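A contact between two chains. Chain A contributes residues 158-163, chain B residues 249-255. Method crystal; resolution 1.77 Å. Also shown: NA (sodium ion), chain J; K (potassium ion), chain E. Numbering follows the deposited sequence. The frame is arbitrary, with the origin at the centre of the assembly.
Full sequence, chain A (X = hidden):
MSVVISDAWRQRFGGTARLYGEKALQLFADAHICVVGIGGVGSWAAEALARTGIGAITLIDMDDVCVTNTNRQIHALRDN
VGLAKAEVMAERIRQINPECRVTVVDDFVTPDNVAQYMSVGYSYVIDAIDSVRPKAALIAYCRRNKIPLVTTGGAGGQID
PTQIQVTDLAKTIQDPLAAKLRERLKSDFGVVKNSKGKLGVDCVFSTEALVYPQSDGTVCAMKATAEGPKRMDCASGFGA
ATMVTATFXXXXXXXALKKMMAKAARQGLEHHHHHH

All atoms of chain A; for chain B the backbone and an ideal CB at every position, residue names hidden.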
# COMPACT_ATOMS: atom_id res chain seq x y z
N GLN A 158 -10.88 -8.16 -6.93
CA GLN A 158 -9.92 -9.01 -6.21
C GLN A 158 -9.79 -8.53 -4.78
O GLN A 158 -9.80 -7.32 -4.51
CB GLN A 158 -8.57 -8.97 -6.95
CG GLN A 158 -8.68 -9.74 -8.26
CD GLN A 158 -7.61 -9.42 -9.24
OE1 GLN A 158 -6.84 -10.29 -9.63
NE2 GLN A 158 -7.55 -8.16 -9.66
N ILE A 159 -9.66 -9.48 -3.85
CA ILE A 159 -9.57 -9.13 -2.44
C ILE A 159 -8.26 -9.51 -1.77
O ILE A 159 -8.07 -9.13 -0.62
CB ILE A 159 -10.74 -9.73 -1.63
CG1 ILE A 159 -10.65 -11.26 -1.59
CG2 ILE A 159 -12.09 -9.28 -2.23
CD1 ILE A 159 -11.58 -11.88 -0.53
N ASP A 160 -7.37 -10.26 -2.42
CA ASP A 160 -6.19 -10.81 -1.74
C ASP A 160 -4.88 -10.15 -2.20
O ASP A 160 -4.33 -10.54 -3.24
CB ASP A 160 -6.11 -12.32 -1.96
CG ASP A 160 -4.97 -12.96 -1.17
OD1 ASP A 160 -4.25 -12.26 -0.41
OD2 ASP A 160 -4.78 -14.16 -1.36
N PRO A 161 -4.30 -9.22 -1.43
CA PRO A 161 -3.06 -8.58 -1.89
C PRO A 161 -1.86 -9.53 -1.97
O PRO A 161 -0.90 -9.19 -2.66
CB PRO A 161 -2.82 -7.47 -0.86
CG PRO A 161 -4.04 -7.40 0.01
CD PRO A 161 -4.69 -8.77 -0.09
N THR A 162 -1.89 -10.69 -1.33
CA THR A 162 -0.73 -11.56 -1.31
C THR A 162 -0.59 -12.40 -2.57
O THR A 162 0.41 -13.11 -2.70
CB THR A 162 -0.74 -12.49 -0.09
OG1 THR A 162 -1.77 -13.49 -0.24
CG2 THR A 162 -0.97 -11.72 1.20
N GLN A 163 -1.55 -12.34 -3.50
CA GLN A 163 -1.43 -13.07 -4.76
C GLN A 163 -0.92 -12.19 -5.92
O GLN A 163 -0.81 -12.66 -7.05
CB GLN A 163 -2.74 -13.74 -5.13
CG GLN A 163 -3.06 -14.93 -4.28
CD GLN A 163 -4.26 -15.69 -4.81
OE1 GLN A 163 -4.22 -16.24 -5.91
NE2 GLN A 163 -5.35 -15.65 -4.05
N UNK B 249 0.52 -3.32 6.34
CA UNK B 249 -0.73 -2.83 6.87
C UNK B 249 -1.92 -3.24 6.04
O UNK B 249 -2.98 -3.56 6.59
CB UNK B 249 -0.68 -1.31 6.99
N UNK B 250 -1.77 -3.24 4.69
CA UNK B 250 -2.87 -3.64 3.82
C UNK B 250 -3.17 -5.13 3.95
O UNK B 250 -4.35 -5.53 3.97
CB UNK B 250 -2.55 -3.30 2.36
N UNK B 251 -2.13 -5.96 4.07
CA UNK B 251 -2.36 -7.39 4.25
C UNK B 251 -3.02 -7.64 5.61
O UNK B 251 -3.93 -8.49 5.73
CB UNK B 251 -1.05 -8.17 4.14
N UNK B 252 -2.60 -6.92 6.65
CA UNK B 252 -3.26 -7.06 7.95
C UNK B 252 -4.76 -6.73 7.86
O UNK B 252 -5.59 -7.45 8.42
CB UNK B 252 -2.59 -6.15 8.98
N UNK B 253 -5.13 -5.64 7.19
CA UNK B 253 -6.55 -5.26 7.06
C UNK B 253 -7.33 -6.30 6.28
O UNK B 253 -8.39 -6.77 6.72
CB UNK B 253 -6.68 -3.90 6.38
N UNK B 254 -6.79 -6.73 5.14
CA UNK B 254 -7.47 -7.73 4.32
C UNK B 254 -7.68 -9.02 5.10
O UNK B 254 -8.74 -9.66 4.97
CB UNK B 254 -6.67 -8.01 3.04
N UNK B 255 -6.69 -9.42 5.89
CA UNK B 255 -6.83 -10.61 6.72
C UNK B 255 -7.96 -10.42 7.74
O UNK B 255 -8.82 -11.30 7.91
CB UNK B 255 -5.51 -10.92 7.43
NA NA J . 2.65 -12.41 -2.38
K K E . -6.54 -12.05 -11.27

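Chain B runs as a helix through all seven positions, with phi near -65° and psi near -40°. Chain A meets it with Ile159(A), the ring of Pro161(A) and the methyl group of Thr162(A). The chain A turn is held from within: OD1 of Asp160(A) accepts from N of Thr162(A) at 3.0 Å and from OG1 of Thr162(A) at 2.8 Å. OG1 is thus engaged, and CG2 is the part of Thr162(A) nearest the helix.

Position 249 has no atom of the chain A stretch within 5.5 Å of its ideal CB. The angles are ordinary for a helix and do not call for glycine. With nothing of the chain A stretch in reach, any helix-compatible residue would do. The residue is Gly249(B), and it makes no contact.

At position 250 CA-to-CB points toward chain A, but the ideal CB of position 250 is 5.0 Å from CG of Pro161(A). Small or apolar side chains would suit, and a long one could turn elsewhere. The residue is Phe250(B). Its chi1 is m and its ring leads away. The closest approach is by the backbone, from O of Phe250(B) to CG of Pro161(A) at 4.4 Å.

At position 251 CA-to-CB points sideways. The ideal CB of position 251 is 4.6 Å from CG2 of Thr162(A) and 5.2 Å from CG of Pro161(A). The surface offered is apolar, so valine, isoleucine, leucine or alanine would be reasonable. The residue is Val251(B), with chi1 t. CG2 of Val251(B) lies 3.9 Å from CG2 of Thr162(A) and 4.2 Å from CB of Pro161(A), so one methyl group touches both residues.

Positions 252 and 253 are out of reach of the chain A stretch, which leaves the choice open. They are Ala252(B) and Val253(B).

At position 254 CA-to-CB points toward chain A, and this is the tightest position. The ideal CB of position 254 is 3.8 Å from CD of Pro161(A) and 4.1 Å from O of Ile159(A). Little depth remains, and a carbonyl acceptor is near. Alanine, serine, threonine or cysteine would suit. The residue is Ser254(B), with chi1 m. OG of Ser254(B) packs 3.5 Å from CG of Pro161(A). OG of Ser254(B) is 3.7 Å from O of Ile159(A), and no direct hydrogen bond forms. Water 1 bridges them: it donates to O of Ile159(A) at 2.6 Å and lies 2.9 Å from OG of Ser254(B), also hydrogen-bonded. The contact therefore combines packing on the proline with a water-mediated link.

At position 255 CA-to-CB points sideways, and nothing of the chain A stretch is within 5.5 Å of the ideal CB. Many residues would fit. The residue is His255(B). Its ring leads away, and NE2 is hydrogen-bonded elsewhere in the structure.

Chain B 249-255: GFVAVSH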
# COMPACT_ATOMS: atom_id res chain seq x y z
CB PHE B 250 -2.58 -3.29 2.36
CG PHE B 250 -2.52 -1.83 2.08
CD1 PHE B 250 -3.05 -0.91 2.95
CD2 PHE B 250 -1.92 -1.38 0.90
CE1 PHE B 250 -2.98 0.43 2.69
CE2 PHE B 250 -1.86 -0.02 0.63
CZ PHE B 250 -2.38 0.87 1.49
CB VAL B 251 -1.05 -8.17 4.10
CG1 VAL B 251 -1.20 -9.59 4.63
CG2 VAL B 251 -0.60 -8.17 2.65
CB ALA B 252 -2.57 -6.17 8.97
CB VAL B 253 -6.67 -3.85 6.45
CG1 VAL B 253 -8.05 -3.49 6.07
CG2 VAL B 253 -6.14 -2.84 7.46
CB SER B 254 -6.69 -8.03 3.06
OG SER B 254 -6.80 -6.97 2.09
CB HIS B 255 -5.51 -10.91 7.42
CG HIS B 255 -5.54 -12.14 8.28
ND1 HIS B 255 -5.40 -13.41 7.77
CD2 HIS B 255 -5.73 -12.29 9.61
CE1 HIS B 255 -5.45 -14.29 8.75
NE2 HIS B 255 -5.67 -13.63 9.88
O HOH W 1 -9.39 -7.57 1.06
O HOH W 2 1.87 -10.21 -3.43
O HOH W 3 -4.73 -9.41 -12.34
O HOH W 4 2.45 -10.64 -0.62
O HOH W 5 2.84 -13.74 -0.43
O HOH W 6 2.82 -13.12 -4.78
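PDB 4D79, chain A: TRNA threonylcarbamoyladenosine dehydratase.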